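Local coordinates for periplasmic binding protein (Veillonella parvula, PDB 4LJS) that probably captures an iron-chelate, haem or cobalamin-like ligand outside the cytoplasmic membrane and hands it to an ABC importer, at residues Gln52-Thr57 / Tyr155-Asp160; Leu61-Arg66 / Arg163-Asn168; Tyr184-Thr189 / Ser222-Val227; Val247-Val252 / His308-Asn313. All coordinates share one frame; numbering follows the deposited sequence.

Overall arrangement
Four contacts sample the two lobes of a single chain, consistent with a helical-backbone periplasmic binding protein. Contacts 1 and 2 lie in the lobe built on the parallel sheet of strands 67-71, 47-50, 110-113 and 135-138; their centres are about 10 Å apart, both use helix 151-164, and their segments alternate along the chain. Contacts 3 and 4 follow in series in the lobe with the mixed sheet, centres about 13 Å apart, and touch through L223 and Y311. Contacts 2 and 4, with centres about 33 Å apart, lie on opposite sides of the chain's centre. Helix 168-188, which follows helix 151-164 and ends in contact 3, probably serves as the rigid connection between lobes.

Contact 1. Residues Gln52-Thr57 / Tyr155-Asp160; sequences QNSIET and YKYIRD
Y157 of helix 151-164 reaches N53, S54 and T57 of helix 52-60 in a buried helix-helix contact of the first alpha/beta lobe. The two short axes stay 11.3 Å apart at an angle of 48°, a separation spanned by the tyrosine side chain. Its CB starts toward the other helix, and CG, anti to the backbone N (chi1 178°), continues that way. Farther out, Y157 CE2 comes edge-on to T57 OG1 at 3.6 Å, a hydroxyl already given to N53 O. Y157 CZ lies 3.4 Å from N53 ND2, the amide and ring planes only 6° apart; the amide oxygen of N53 is held by W114. At the tip, Y157 OH sits 3.3 Å from S54 CA. S54 OG, also bonded to M50 O, accepts from a water at 2.6 Å, and the same water is hydrogen-bonded to Y157 OH at 2.7 Å. A phenylalanine here would probably leave that water without one of its partners and open a small gap beside S54. Next to the ring, T57 CG2 touches I158 CG1 at 4.2 Å.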
loop_
_atom_site.group_PDB
_atom_site.type_symbol
_atom_site.label_atom_id
_atom_site.label_comp_id
_atom_site.label_asym_id
_atom_site.label_seq_id
_atom_site.Cartn_x
_atom_site.Cartn_y
_atom_site.Cartn_z
ATOM N N GLN A 52 -2.197 4.135 6.173
ATOM C CA GLN A 52 -1.246 4.798 5.277
ATOM C C GLN A 52 -1.739 5.070 3.853
ATOM O O GLN A 52 -1.596 6.190 3.356
ATOM C CB GLN A 52 0.068 4.007 5.226
ATOM C CG GLN A 52 1.206 4.789 4.609
ATOM C CD GLN A 52 2.468 4.732 5.442
ATOM O OE1 GLN A 52 2.628 3.855 6.292
ATOM N NE2 GLN A 52 3.372 5.675 5.205
ATOM N N ASN A 53 -2.298 4.058 3.191
ATOM C CA ASN A 53 -2.806 4.247 1.826
ATOM C C ASN A 53 -3.859 5.340 1.721
ATOM O O ASN A 53 -3.841 6.117 0.774
ATOM C CB ASN A 53 -3.333 2.945 1.208
ATOM C CG ASN A 53 -4.550 2.378 1.947
ATOM O OD1 ASN A 53 -4.720 2.583 3.145
ATOM N ND2 ASN A 53 -5.386 1.641 1.225
ATOM N N SER A 54 -4.763 5.410 2.697
ATOM C CA SER A 54 -5.792 6.447 2.697
ATOM C C SER A 54 -5.143 7.826 2.805
ATOM O O SER A 54 -5.448 8.733 2.032
ATOM C CB SER A 54 -6.768 6.251 3.861
ATOM O OG SER A 54 -7.195 4.902 3.957
ATOM N N ILE A 55 -4.220 7.956 3.753
ATOM C CA ILE A 55 -3.598 9.238 4.068
ATOM C C ILE A 55 -2.702 9.747 2.954
ATOM O O ILE A 55 -2.915 10.849 2.440
ATOM C CB ILE A 55 -2.797 9.150 5.381
ATOM C CG1 ILE A 55 -3.724 8.702 6.522
ATOM C CG2 ILE A 55 -2.149 10.497 5.702
ATOM C CD1 ILE A 55 -2.999 8.119 7.718
ATOM N N GLU A 56 -1.708 8.944 2.571
ATOM C CA GLU A 56 -0.731 9.369 1.572
ATOM C C GLU A 56 -1.291 9.515 0.156
ATOM O O GLU A 56 -0.797 10.340 -0.618
ATOM C CB GLU A 56 0.502 8.451 1.563
ATOM C CG GLU A 56 1.482 8.747 2.686
ATOM C CD GLU A 56 2.852 8.130 2.458
ATOM O OE1 GLU A 56 3.748 8.838 1.938
ATOM O OE2 GLU A 56 3.035 6.944 2.808
ATOM N N THR A 57 -2.298 8.716 -0.198
ATOM C CA THR A 57 -2.883 8.821 -1.538
ATOM C C THR A 57 -3.611 10.156 -1.708
ATOM O O THR A 57 -3.464 10.827 -2.728
ATOM C CB THR A 57 -3.840 7.648 -1.869
ATOM O OG1 THR A 57 -3.140 6.398 -1.736
ATOM C CG2 THR A 57 -4.385 7.774 -3.299
ATOM N N TYR A 155 -4.412 0.619 -8.626
ATOM C CA TYR A 155 -4.656 1.619 -9.665
ATOM C C TYR A 155 -6.078 2.179 -9.579
ATOM O O TYR A 155 -6.273 3.391 -9.627
ATOM C CB TYR A 155 -4.415 1.035 -11.059
ATOM C CG TYR A 155 -2.969 0.687 -11.335
ATOM C CD1 TYR A 155 -1.944 1.351 -10.679
ATOM C CD2 TYR A 155 -2.628 -0.300 -12.257
ATOM C CE1 TYR A 155 -0.619 1.041 -10.926
ATOM C CE2 TYR A 155 -1.298 -0.621 -12.508
ATOM C CZ TYR A 155 -0.298 0.056 -11.834
ATOM O OH TYR A 155 1.032 -0.238 -12.061
ATOM N N LYS A 156 -7.062 1.290 -9.457
ATOM C CA LYS A 156 -8.457 1.707 -9.398
ATOM C C LYS A 156 -8.686 2.542 -8.144
ATOM O O LYS A 156 -9.431 3.524 -8.164
ATOM C CB LYS A 156 -9.394 0.493 -9.395
ATOM C CG LYS A 156 -10.823 0.837 -8.940
ATOM C CD LYS A 156 -11.788 -0.349 -9.055
ATOM C CE LYS A 156 -13.162 -0.028 -8.451
ATOM N NZ LYS A 156 -13.144 0.061 -6.954
ATOM N N TYR A 157 -8.034 2.137 -7.058
ATOM C CA TYR A 157 -8.130 2.829 -5.782
ATOM C C TYR A 157 -7.715 4.279 -5.976
ATOM O O TYR A 157 -8.433 5.205 -5.599
ATOM C CB TYR A 157 -7.210 2.145 -4.774
ATOM C CG TYR A 157 -7.148 2.773 -3.395
ATOM C CD1 TYR A 157 -8.109 2.474 -2.433
ATOM C CD2 TYR A 157 -6.108 3.631 -3.042
ATOM C CE1 TYR A 157 -8.046 3.016 -1.166
ATOM C CE2 TYR A 157 -6.036 4.185 -1.769
ATOM C CZ TYR A 157 -7.013 3.876 -0.835
ATOM O OH TYR A 157 -6.964 4.413 0.436
ATOM N N ILE A 158 -6.561 4.466 -6.603
ATOM C CA ILE A 158 -6.040 5.803 -6.864
ATOM C C ILE A 158 -6.989 6.575 -7.782
ATOM O O ILE A 158 -7.272 7.752 -7.559
ATOM C CB ILE A 158 -4.628 5.713 -7.473
ATOM C CG1 ILE A 158 -3.666 5.123 -6.436
ATOM C CG2 ILE A 158 -4.145 7.073 -7.933
ATOM C CD1 ILE A 158 -2.289 4.830 -6.952
ATOM N N ARG A 159 -7.506 5.885 -8.792
ATOM C CA ARG A 159 -8.402 6.490 -9.759
ATOM C C ARG A 159 -9.726 6.919 -9.109
ATOM O O ARG A 159 -10.252 7.996 -9.407
ATOM C CB ARG A 159 -8.638 5.499 -10.899
ATOM C CG ARG A 159 -9.398 6.043 -12.075
ATOM C CD ARG A 159 -9.396 5.034 -13.225
ATOM N NE ARG A 159 -8.143 5.043 -13.981
ATOM C CZ ARG A 159 -7.342 3.991 -14.133
ATOM N NH1 ARG A 159 -7.649 2.830 -13.572
ATOM N NH2 ARG A 159 -6.231 4.099 -14.857
ATOM N N ASP A 160 -10.260 6.082 -8.221
ATOM C CA ASP A 160 -11.501 6.399 -7.507
ATOM C C ASP A 160 -11.341 7.641 -6.631
ATOM O O ASP A 160 -12.184 8.536 -6.638
ATOM C CB ASP A 160 -11.938 5.229 -6.627
ATOM C CG ASP A 160 -12.527 4.085 -7.422
ATOM O OD1 ASP A 160 -12.945 4.313 -8.579
ATOM O OD2 ASP A 160 -12.580 2.956 -6.883
HETATM O O HOH W 1 -8.156 2.981 2.414
#

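Contact 2. Residues Leu61-Arg66 / Arg163-Asn168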
loop_
_atom_site.group_PDB
_atom_site.type_symbol
_atom_site.label_atom_id
_atom_site.label_comp_id
_atom_site.label_asym_id
_atom_site.label_seq_id
_atom_site.Cartn_x
_atom_site.Cartn_y
_atom_site.Cartn_z
ATOM N N LEU A 61 -2.562 13.355 -4.199
ATOM C CA LEU A 61 -3.484 13.938 -5.172
ATOM C C LEU A 61 -3.588 15.455 -4.999
ATOM O O LEU A 61 -4.184 16.136 -5.825
ATOM C CB LEU A 61 -4.868 13.297 -5.044
ATOM C CG LEU A 61 -5.011 11.861 -5.558
ATOM C CD1 LEU A 61 -6.364 11.297 -5.143
ATOM C CD2 LEU A 61 -4.838 11.791 -7.084
ATOM N N GLY A 62 -3.018 15.968 -3.911
ATOM C CA GLY A 62 -2.951 17.400 -3.680
ATOM C C GLY A 62 -3.983 17.907 -2.693
ATOM O O GLY A 62 -4.127 19.110 -2.505
ATOM N N GLU A 63 -4.699 16.993 -2.050
ATOM C CA GLU A 63 -5.827 17.392 -1.223
ATOM C C GLU A 63 -5.640 17.114 0.266
ATOM O O GLU A 63 -6.610 16.905 0.995
ATOM C CB GLU A 63 -7.128 16.772 -1.751
ATOM C CG GLU A 63 -7.579 17.330 -3.110
ATOM C CD GLU A 63 -7.849 18.838 -3.094
ATOM O OE1 GLU A 63 -7.925 19.443 -4.190
ATOM O OE2 GLU A 63 -7.998 19.421 -1.997
ATOM N N GLY A 64 -4.386 17.144 0.709
ATOM C CA GLY A 64 -4.039 16.945 2.107
ATOM C C GLY A 64 -4.759 17.878 3.066
ATOM O O GLY A 64 -5.077 17.491 4.187
ATOM N N ASP A 65 -5.018 19.104 2.626
ATOM C CA ASP A 65 -5.705 20.086 3.464
ATOM C C ASP A 65 -7.109 19.653 3.845
ATOM O O ASP A 65 -7.652 20.136 4.826
ATOM C CB ASP A 65 -5.774 21.446 2.772
ATOM C CG ASP A 65 -4.553 22.281 3.029
ATOM O OD1 ASP A 65 -3.879 22.036 4.054
ATOM O OD2 ASP A 65 -4.268 23.187 2.216
ATOM N N ARG A 66 -7.703 18.754 3.065
ATOM C CA ARG A 66 -9.075 18.329 3.329
ATOM C C ARG A 66 -9.157 17.242 4.403
ATOM O O ARG A 66 -10.238 16.928 4.901
ATOM C CB ARG A 66 -9.773 17.901 2.030
ATOM C CG ARG A 66 -9.884 19.050 1.032
ATOM C CD ARG A 66 -10.564 18.667 -0.266
ATOM N NE ARG A 66 -10.684 19.830 -1.147
ATOM C CZ ARG A 66 -11.779 20.577 -1.256
ATOM N NH1 ARG A 66 -12.867 20.269 -0.562
ATOM N NH2 ARG A 66 -11.795 21.621 -2.073
ATOM N N ARG A 163 -11.320 10.684 -8.739
ATOM C CA ARG A 163 -12.654 11.145 -9.123
ATOM C C ARG A 163 -13.366 11.856 -7.966
ATOM O O ARG A 163 -14.015 12.886 -8.161
ATOM C CB ARG A 163 -13.522 9.990 -9.631
ATOM C CG ARG A 163 -13.036 9.328 -10.903
ATOM C CD ARG A 163 -14.014 8.246 -11.356
ATOM N NE ARG A 163 -15.300 8.812 -11.765
ATOM C CZ ARG A 163 -16.452 8.147 -11.762
ATOM N NH1 ARG A 163 -16.490 6.882 -11.358
ATOM N NH2 ARG A 163 -17.570 8.747 -12.156
ATOM N N ILE A 164 -13.250 11.300 -6.768
ATOM C CA ILE A 164 -13.889 11.883 -5.593
ATOM C C ILE A 164 -13.373 13.303 -5.320
ATOM O O ILE A 164 -14.154 14.198 -5.003
ATOM C CB ILE A 164 -13.717 10.975 -4.348
ATOM C CG1 ILE A 164 -14.513 9.678 -4.524
ATOM C CG2 ILE A 164 -14.160 11.693 -3.073
ATOM C CD1 ILE A 164 -14.359 8.693 -3.366
ATOM N N PHE A 165 -12.071 13.518 -5.492
ATOM C CA PHE A 165 -11.464 14.811 -5.171
ATOM C C PHE A 165 -11.254 15.740 -6.349
ATOM O O PHE A 165 -10.530 16.730 -6.231
ATOM C CB PHE A 165 -10.142 14.602 -4.438
ATOM C CG PHE A 165 -10.319 14.094 -3.047
ATOM C CD1 PHE A 165 -10.543 14.970 -2.012
ATOM C CD2 PHE A 165 -10.314 12.738 -2.786
ATOM C CE1 PHE A 165 -10.730 14.506 -0.726
ATOM C CE2 PHE A 165 -10.499 12.268 -1.507
ATOM C CZ PHE A 165 -10.713 13.152 -0.475
ATOM N N ASN A 166 -11.900 15.426 -7.470
ATOM C CA ASN A 166 -11.671 16.130 -8.730
ATOM C C ASN A 166 -10.183 16.293 -9.069
ATOM O O ASN A 166 -9.736 17.375 -9.459
ATOM C CB ASN A 166 -12.371 17.493 -8.740
ATOM C CG ASN A 166 -12.516 18.053 -10.143
ATOM O OD1 ASN A 166 -12.735 17.306 -11.094
ATOM N ND2 ASN A 166 -12.371 19.366 -10.279
ATOM N N ARG A 167 -9.419 15.219 -8.896
ATOM C CA ARG A 167 -7.991 15.232 -9.201
ATOM C C ARG A 167 -7.692 14.119 -10.192
ATOM O O ARG A 167 -6.806 13.294 -9.978
ATOM C CB ARG A 167 -7.153 15.054 -7.926
ATOM C CG ARG A 167 -7.224 16.230 -6.952
ATOM C CD ARG A 167 -6.531 17.473 -7.494
ATOM N NE ARG A 167 -6.492 18.538 -6.497
ATOM C CZ ARG A 167 -5.636 19.555 -6.523
ATOM N NH1 ARG A 167 -4.744 19.638 -7.501
ATOM N NH2 ARG A 167 -5.665 20.482 -5.570
ATOM N N ASN A 168 -8.451 14.099 -11.278
ATOM C CA ASN A 168 -8.335 13.038 -12.267
ATOM C C ASN A 168 -7.020 13.100 -13.020
ATOM O O ASN A 168 -6.384 12.075 -13.250
ATOM C CB ASN A 168 -9.520 13.090 -13.232
ATOM C CG ASN A 168 -10.836 12.947 -12.513
ATOM O OD1 ASN A 168 -11.135 11.885 -11.961
ATOM N ND2 ASN A 168 -11.623 14.022 -12.482
#
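R167 grips E63 through a single carboxylate oxygen: NE at 2.9 Å and NH2 at 2.8 Å both donate to E63 OE1. The oxygen lies in the guanidinium plane at its edge, yet the two nitrogens approach from the same face of the carboxylate, whose plane is turned 56° from the guanidinium. The other oxygen, E63 OE2, takes R66 NE at 2.8 Å, so both ends of the carboxylate are held and its rotation is restrained. R66 is fixed in turn by V16 O and P44 O, and R167 NH1 pairs with E170.

The R167 side chain, bent at its second torsion, which swings CD back (chi2 -69°), runs over the end of helix 52-60. L61 O faces the guanidinium and lies 3.2 Å from R167 CD, while L61 CB meets R167 CB. G62, at positive phi, passes the same face; a CB there would crowd R167 CZ. F165 packs against E63 from another side, F165 CD1 3.9 Å from E63 CB, with R66 CD at the ring edge. An alanine in place of R167 would probably leave E63 OE1 without either of these donors and take away the CG and CD that lie against L61 O.

Two helix ends thus meet here, each closed by a Schellman motif, with G62 and N166 at positive phi, and are tied by a three-residue salt-bridge network.

Contact 3. Residues Tyr184-Thr189 / Ser222-Val227; sequences YTVAQT and SLHADV
The imidazole of H224 lies beside V186, with V186 CG1 4.1 Å from H224 CG and about as far from H224 CB. The two side chains cross at about a right angle.

V186 carries most of the contact. Its CG1 is anti to the backbone N (chi1 179°) and turns to the histidine, while V186 CG2 drops onto the end of helix 215-222, 3.4 Å from S222 O and 3.9 Å from L223 C. H224, at positive phi, is the C-prime residue of a Schellman motif, and this turn brings its CB toward V186. One position back, T185 offers CG2 to L223 CD2 at 3.8 Å. L223 also packs on V306 and L310 of helix 299-310, so the pair belongs to a wider apolar cluster in the second lobe.

The polar atoms nearby look elsewhere: T185 OG1 bonds to S181 O and Y315 OH, and S222 OG to N218 O. T189 OG1 donates to T185 O at 2.9 Å, bracing the last turn of the helix.

With no hydrogen bond between the two segments, their direct contact rests on methyl packing, and alignment of the two helix ends there probably depends on shape rather than on polar pairing. The polar and aromatic link comes from Y311, whose OH bonds to L223 O while T185 and T189 pack on its ring.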
loop_
_atom_site.group_PDB
_atom_site.type_symbol
_atom_site.label_atom_id
_atom_site.label_comp_id
_atom_site.label_asym_id
_atom_site.label_seq_id
_atom_site.Cartn_x
_atom_site.Cartn_y
_atom_site.Cartn_z
ATOM N N TYR A 184 8.381 -0.672 -19.082
ATOM C CA TYR A 184 9.742 -0.394 -19.509
ATOM C C TYR A 184 10.672 -1.522 -19.068
ATOM O O TYR A 184 11.424 -2.067 -19.878
ATOM C CB TYR A 184 10.213 0.939 -18.929
ATOM C CG TYR A 184 11.699 1.167 -19.048
ATOM C CD1 TYR A 184 12.256 1.635 -20.229
ATOM C CD2 TYR A 184 12.547 0.916 -17.969
ATOM C CE1 TYR A 184 13.618 1.849 -20.335
ATOM C CE2 TYR A 184 13.902 1.122 -18.065
ATOM C CZ TYR A 184 14.434 1.589 -19.247
ATOM O OH TYR A 184 15.785 1.795 -19.337
ATOM N N THR A 185 10.601 -1.864 -17.782
ATOM C CA THR A 185 11.411 -2.926 -17.193
ATOM C C THR A 185 11.266 -4.253 -17.939
ATOM O O THR A 185 12.262 -4.868 -18.334
ATOM C CB THR A 185 11.057 -3.130 -15.697
ATOM O OG1 THR A 185 11.422 -1.962 -14.957
ATOM C CG2 THR A 185 11.809 -4.310 -15.116
ATOM N N VAL A 186 10.027 -4.690 -18.147
ATOM C CA VAL A 186 9.786 -5.933 -18.871
ATOM C C VAL A 186 10.332 -5.880 -20.300
ATOM O O VAL A 186 10.949 -6.840 -20.769
ATOM C CB VAL A 186 8.293 -6.294 -18.904
ATOM C CG1 VAL A 186 8.070 -7.576 -19.688
ATOM C CG2 VAL A 186 7.745 -6.425 -17.486
ATOM N N ALA A 187 10.127 -4.755 -20.986
ATOM C CA ALA A 187 10.557 -4.640 -22.387
ATOM C C ALA A 187 12.079 -4.663 -22.549
ATOM O O ALA A 187 12.594 -5.256 -23.489
ATOM C CB ALA A 187 9.964 -3.391 -23.046
ATOM N N GLN A 188 12.796 -4.024 -21.627
ATOM C CA GLN A 188 14.253 -3.933 -21.733
ATOM C C GLN A 188 14.964 -5.251 -21.412
ATOM O O GLN A 188 16.141 -5.413 -21.717
ATOM C CB GLN A 188 14.790 -2.821 -20.828
ATOM C CG GLN A 188 14.259 -1.437 -21.158
ATOM C CD GLN A 188 14.570 -1.011 -22.586
ATOM O OE1 GLN A 188 15.691 -1.184 -23.069
ATOM N NE2 GLN A 188 13.572 -0.455 -23.271
ATOM N N THR A 189 14.242 -6.191 -20.811
ATOM C CA THR A 189 14.845 -7.431 -20.324
ATOM C C THR A 189 14.219 -8.705 -20.901
ATOM O O THR A 189 14.516 -9.806 -20.438
ATOM C CB THR A 189 14.713 -7.527 -18.807
ATOM O OG1 THR A 189 13.319 -7.532 -18.463
ATOM C CG2 THR A 189 15.412 -6.339 -18.129
ATOM N N SER A 222 4.039 -9.232 -12.511
ATOM C CA SER A 222 3.925 -8.099 -13.431
ATOM C C SER A 222 5.275 -7.753 -14.057
ATOM O O SER A 222 5.361 -7.431 -15.242
ATOM C CB SER A 222 3.346 -6.871 -12.722
ATOM O OG SER A 222 2.036 -7.154 -12.256
ATOM N N LEU A 223 6.329 -7.843 -13.254
ATOM C CA LEU A 223 7.674 -7.528 -13.720
ATOM C C LEU A 223 8.355 -8.720 -14.407
ATOM O O LEU A 223 9.571 -8.725 -14.610
ATOM C CB LEU A 223 8.516 -6.977 -12.568
ATOM C CG LEU A 223 8.093 -5.561 -12.141
ATOM C CD1 LEU A 223 8.595 -5.197 -10.745
ATOM C CD2 LEU A 223 8.595 -4.552 -13.158
ATOM N N HIS A 224 7.549 -9.716 -14.769
ATOM C CA HIS A 224 8.001 -10.878 -15.537
ATOM C C HIS A 224 8.992 -11.769 -14.789
ATOM O O HIS A 224 9.754 -12.517 -15.406
ATOM C CB HIS A 224 8.589 -10.457 -16.886
ATOM C CG HIS A 224 8.195 -11.358 -18.009
ATOM N ND1 HIS A 224 6.902 -11.426 -18.483
ATOM C CD2 HIS A 224 8.911 -12.255 -18.729
ATOM C CE1 HIS A 224 6.841 -12.324 -19.453
ATOM N NE2 HIS A 224 8.046 -12.834 -19.627
ATOM N N ALA A 225 8.984 -11.689 -13.463
ATOM C CA ALA A 225 9.842 -12.556 -12.667
ATOM C C ALA A 225 9.202 -13.926 -12.487
ATOM O O ALA A 225 7.991 -14.092 -12.636
ATOM C CB ALA A 225 10.134 -11.932 -11.310
ATOM N N ASP A 226 10.030 -14.907 -12.163
ATOM C CA ASP A 226 9.547 -16.231 -11.813
ATOM C C ASP A 226 9.367 -16.273 -10.294
ATOM O O ASP A 226 10.321 -16.511 -9.553
ATOM C CB ASP A 226 10.544 -17.293 -12.290
ATOM C CG ASP A 226 10.038 -18.710 -12.091
ATOM O OD1 ASP A 226 8.823 -18.889 -11.866
ATOM O OD2 ASP A 226 10.861 -19.649 -12.171
ATOM N N VAL A 227 8.143 -16.018 -9.839
ATOM C CA VAL A 227 7.867 -15.903 -8.412
ATOM C C VAL A 227 7.686 -17.270 -7.766
ATOM O O VAL A 227 6.856 -18.067 -8.198
ATOM C CB VAL A 227 6.624 -15.020 -8.137
ATOM C CG1 VAL A 227 6.341 -14.943 -6.648
ATOM C CG2 VAL A 227 6.836 -13.627 -8.684
#

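Contact 4. Residues Val247-Val252 / His308-Asn313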
loop_
_atom_site.group_PDB
_atom_site.type_symbol
_atom_site.label_atom_id
_atom_site.label_comp_id
_atom_site.label_asym_id
_atom_site.label_seq_id
_atom_site.Cartn_x
_atom_site.Cartn_y
_atom_site.Cartn_z
ATOM N N VAL A 247 17.081 -13.853 -6.106
ATOM C CA VAL A 247 16.931 -12.649 -5.291
ATOM C C VAL A 247 15.838 -12.852 -4.233
ATOM O O VAL A 247 14.757 -13.370 -4.528
ATOM C CB VAL A 247 16.627 -11.400 -6.166
ATOM C CG1 VAL A 247 15.438 -11.654 -7.088
ATOM C CG2 VAL A 247 16.381 -10.173 -5.306
ATOM N N ILE A 248 16.139 -12.476 -2.994
ATOM C CA ILE A 248 15.172 -12.564 -1.914
ATOM C C ILE A 248 14.697 -11.181 -1.511
ATOM O O ILE A 248 15.499 -10.274 -1.293
ATOM C CB ILE A 248 15.774 -13.233 -0.676
ATOM C CG1 ILE A 248 16.131 -14.688 -0.977
ATOM C CG2 ILE A 248 14.803 -13.148 0.506
ATOM C CD1 ILE A 248 16.839 -15.387 0.162
ATOM N N PHE A 249 13.388 -11.017 -1.412
ATOM C CA PHE A 249 12.841 -9.799 -0.837
ATOM C C PHE A 249 12.365 -10.062 0.583
ATOM O O PHE A 249 11.517 -10.927 0.821
ATOM C CB PHE A 249 11.738 -9.232 -1.723
ATOM C CG PHE A 249 12.238 -8.765 -3.057
ATOM C CD1 PHE A 249 12.875 -7.535 -3.180
ATOM C CD2 PHE A 249 12.124 -9.567 -4.177
ATOM C CE1 PHE A 249 13.355 -7.104 -4.394
ATOM C CE2 PHE A 249 12.598 -9.138 -5.402
ATOM C CZ PHE A 249 13.217 -7.904 -5.511
ATOM N N LEU A 250 12.954 -9.335 1.525
ATOM C CA LEU A 250 12.566 -9.418 2.929
ATOM C C LEU A 250 11.524 -8.353 3.248
ATOM O O LEU A 250 11.841 -7.163 3.345
ATOM C CB LEU A 250 13.783 -9.232 3.837
ATOM C CG LEU A 250 14.866 -10.312 3.796
ATOM C CD1 LEU A 250 15.926 -10.028 4.852
ATOM C CD2 LEU A 250 14.264 -11.696 3.995
ATOM N N ILE A 251 10.281 -8.785 3.405
ATOM C CA ILE A 251 9.190 -7.874 3.720
ATOM C C ILE A 251 9.186 -7.518 5.207
ATOM O O ILE A 251 9.253 -8.397 6.064
ATOM C CB ILE A 251 7.840 -8.462 3.275
ATOM C CG1 ILE A 251 7.839 -8.633 1.751
ATOM C CG2 ILE A 251 6.684 -7.575 3.718
ATOM C CD1 ILE A 251 6.659 -9.398 1.209
ATOM N N VAL A 252 9.133 -6.221 5.505
ATOM C CA VAL A 252 9.194 -5.758 6.890
ATOM C C VAL A 252 8.016 -4.866 7.226
ATOM O O VAL A 252 7.751 -3.889 6.519
ATOM C CB VAL A 252 10.469 -4.945 7.170
ATOM C CG1 VAL A 252 10.643 -4.738 8.685
ATOM C CG2 VAL A 252 11.679 -5.629 6.569
ATOM N N HIS A 308 14.325 -2.932 -9.343
ATOM C CA HIS A 308 15.754 -2.708 -9.170
ATOM C C HIS A 308 16.456 -3.953 -8.629
ATOM O O HIS A 308 17.570 -4.257 -9.039
ATOM C CB HIS A 308 16.024 -1.488 -8.282
ATOM C CG HIS A 308 15.776 -0.177 -8.969
ATOM N ND1 HIS A 308 14.682 0.048 -9.780
ATOM C CD2 HIS A 308 16.482 0.981 -8.963
ATOM C CE1 HIS A 308 14.724 1.286 -10.243
ATOM N NE2 HIS A 308 15.808 1.872 -9.765
ATOM N N GLY A 309 15.791 -4.682 -7.732
ATOM C CA GLY A 309 16.323 -5.937 -7.225
ATOM C C GLY A 309 16.271 -7.087 -8.225
ATOM O O GLY A 309 17.158 -7.950 -8.248
ATOM N N LEU A 310 15.230 -7.116 -9.055
ATOM C CA LEU A 310 15.092 -8.184 -10.042
ATOM C C LEU A 310 16.098 -8.003 -11.165
ATOM O O LEU A 310 16.689 -8.972 -11.638
ATOM C CB LEU A 310 13.676 -8.216 -10.627
ATOM C CG LEU A 310 12.552 -8.735 -9.734
ATOM C CD1 LEU A 310 11.210 -8.532 -10.426
ATOM C CD2 LEU A 310 12.782 -10.205 -9.386
ATOM N N TYR A 311 16.311 -6.755 -11.575
ATOM C CA TYR A 311 17.147 -6.482 -12.742
ATOM C C TYR A 311 18.309 -5.509 -12.492
ATOM O O TYR A 311 18.313 -4.404 -13.028
ATOM C CB TYR A 311 16.257 -5.983 -13.882
ATOM C CG TYR A 311 15.135 -6.944 -14.211
ATOM C CD1 TYR A 311 15.379 -8.100 -14.942
ATOM C CD2 TYR A 311 13.834 -6.710 -13.773
ATOM C CE1 TYR A 311 14.360 -8.981 -15.246
ATOM C CE2 TYR A 311 12.801 -7.599 -14.078
ATOM C CZ TYR A 311 13.073 -8.730 -14.815
ATOM O OH TYR A 311 12.067 -9.624 -15.124
ATOM N N PRO A 312 19.312 -5.934 -11.699
ATOM C CA PRO A 312 20.446 -5.089 -11.291
ATOM C C PRO A 312 21.243 -4.537 -12.471
ATOM O O PRO A 312 21.864 -3.479 -12.354
ATOM C CB PRO A 312 21.338 -6.051 -10.490
ATOM C CG PRO A 312 20.450 -7.173 -10.100
ATOM C CD PRO A 312 19.459 -7.316 -11.212
ATOM N N ASN A 313 21.237 -5.243 -13.594
ATOM C CA ASN A 313 21.957 -4.764 -14.768
ATOM C C ASN A 313 21.250 -3.612 -15.463
ATOM O O ASN A 313 21.894 -2.747 -16.051
ATOM C CB ASN A 313 22.222 -5.902 -15.753
ATOM C CG ASN A 313 23.287 -6.853 -15.260
ATOM O OD1 ASN A 313 24.238 -6.443 -14.591
ATOM N ND2 ASN A 313 23.133 -8.133 -15.580
#
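V247 and L310 mark the closest approach of the two backbones, their CA atoms 6.8 Å apart, where strand 247-252 meets the last turn of helix 299-310; the chain leaves helical geometry at Y311. This is helix-on-sheet packing in the second alpha/beta lobe: the strand runs parallel to 196-203 and 284-288, and the end of the helix lies against it. Being two positions apart on an extended strand, V247 and F249 send their side chains to the same side, toward G309 and L310.

Glycine matters to the closeness of this approach. F249 CZ stands 4.1 Å from G309 CA, and any CB on that residue would run into F249 CE1. The phenyl ring also stacks on F199 of strand 196-203, which helps fix its position. G309 O accepts a hydrogen bond from R283 NH2 and has V247 CG2 beside it at 3.8 Å.

L310 completes the buried packing and extends it to A197 on the neighbouring strand. Its side chain crosses both V247 and F249 at about a right angle. V247 CG1 takes the crowded position between the backbone N and the carbonyl carbon (chi1 53°), which puts it against L310 CD2 while CG2 goes to G309 O. One methyl serves both neighbours: L310 CD2 lies 3.8 Å from V247 CG1 and, at the ring edge, 4.1 Å from F249 CE2.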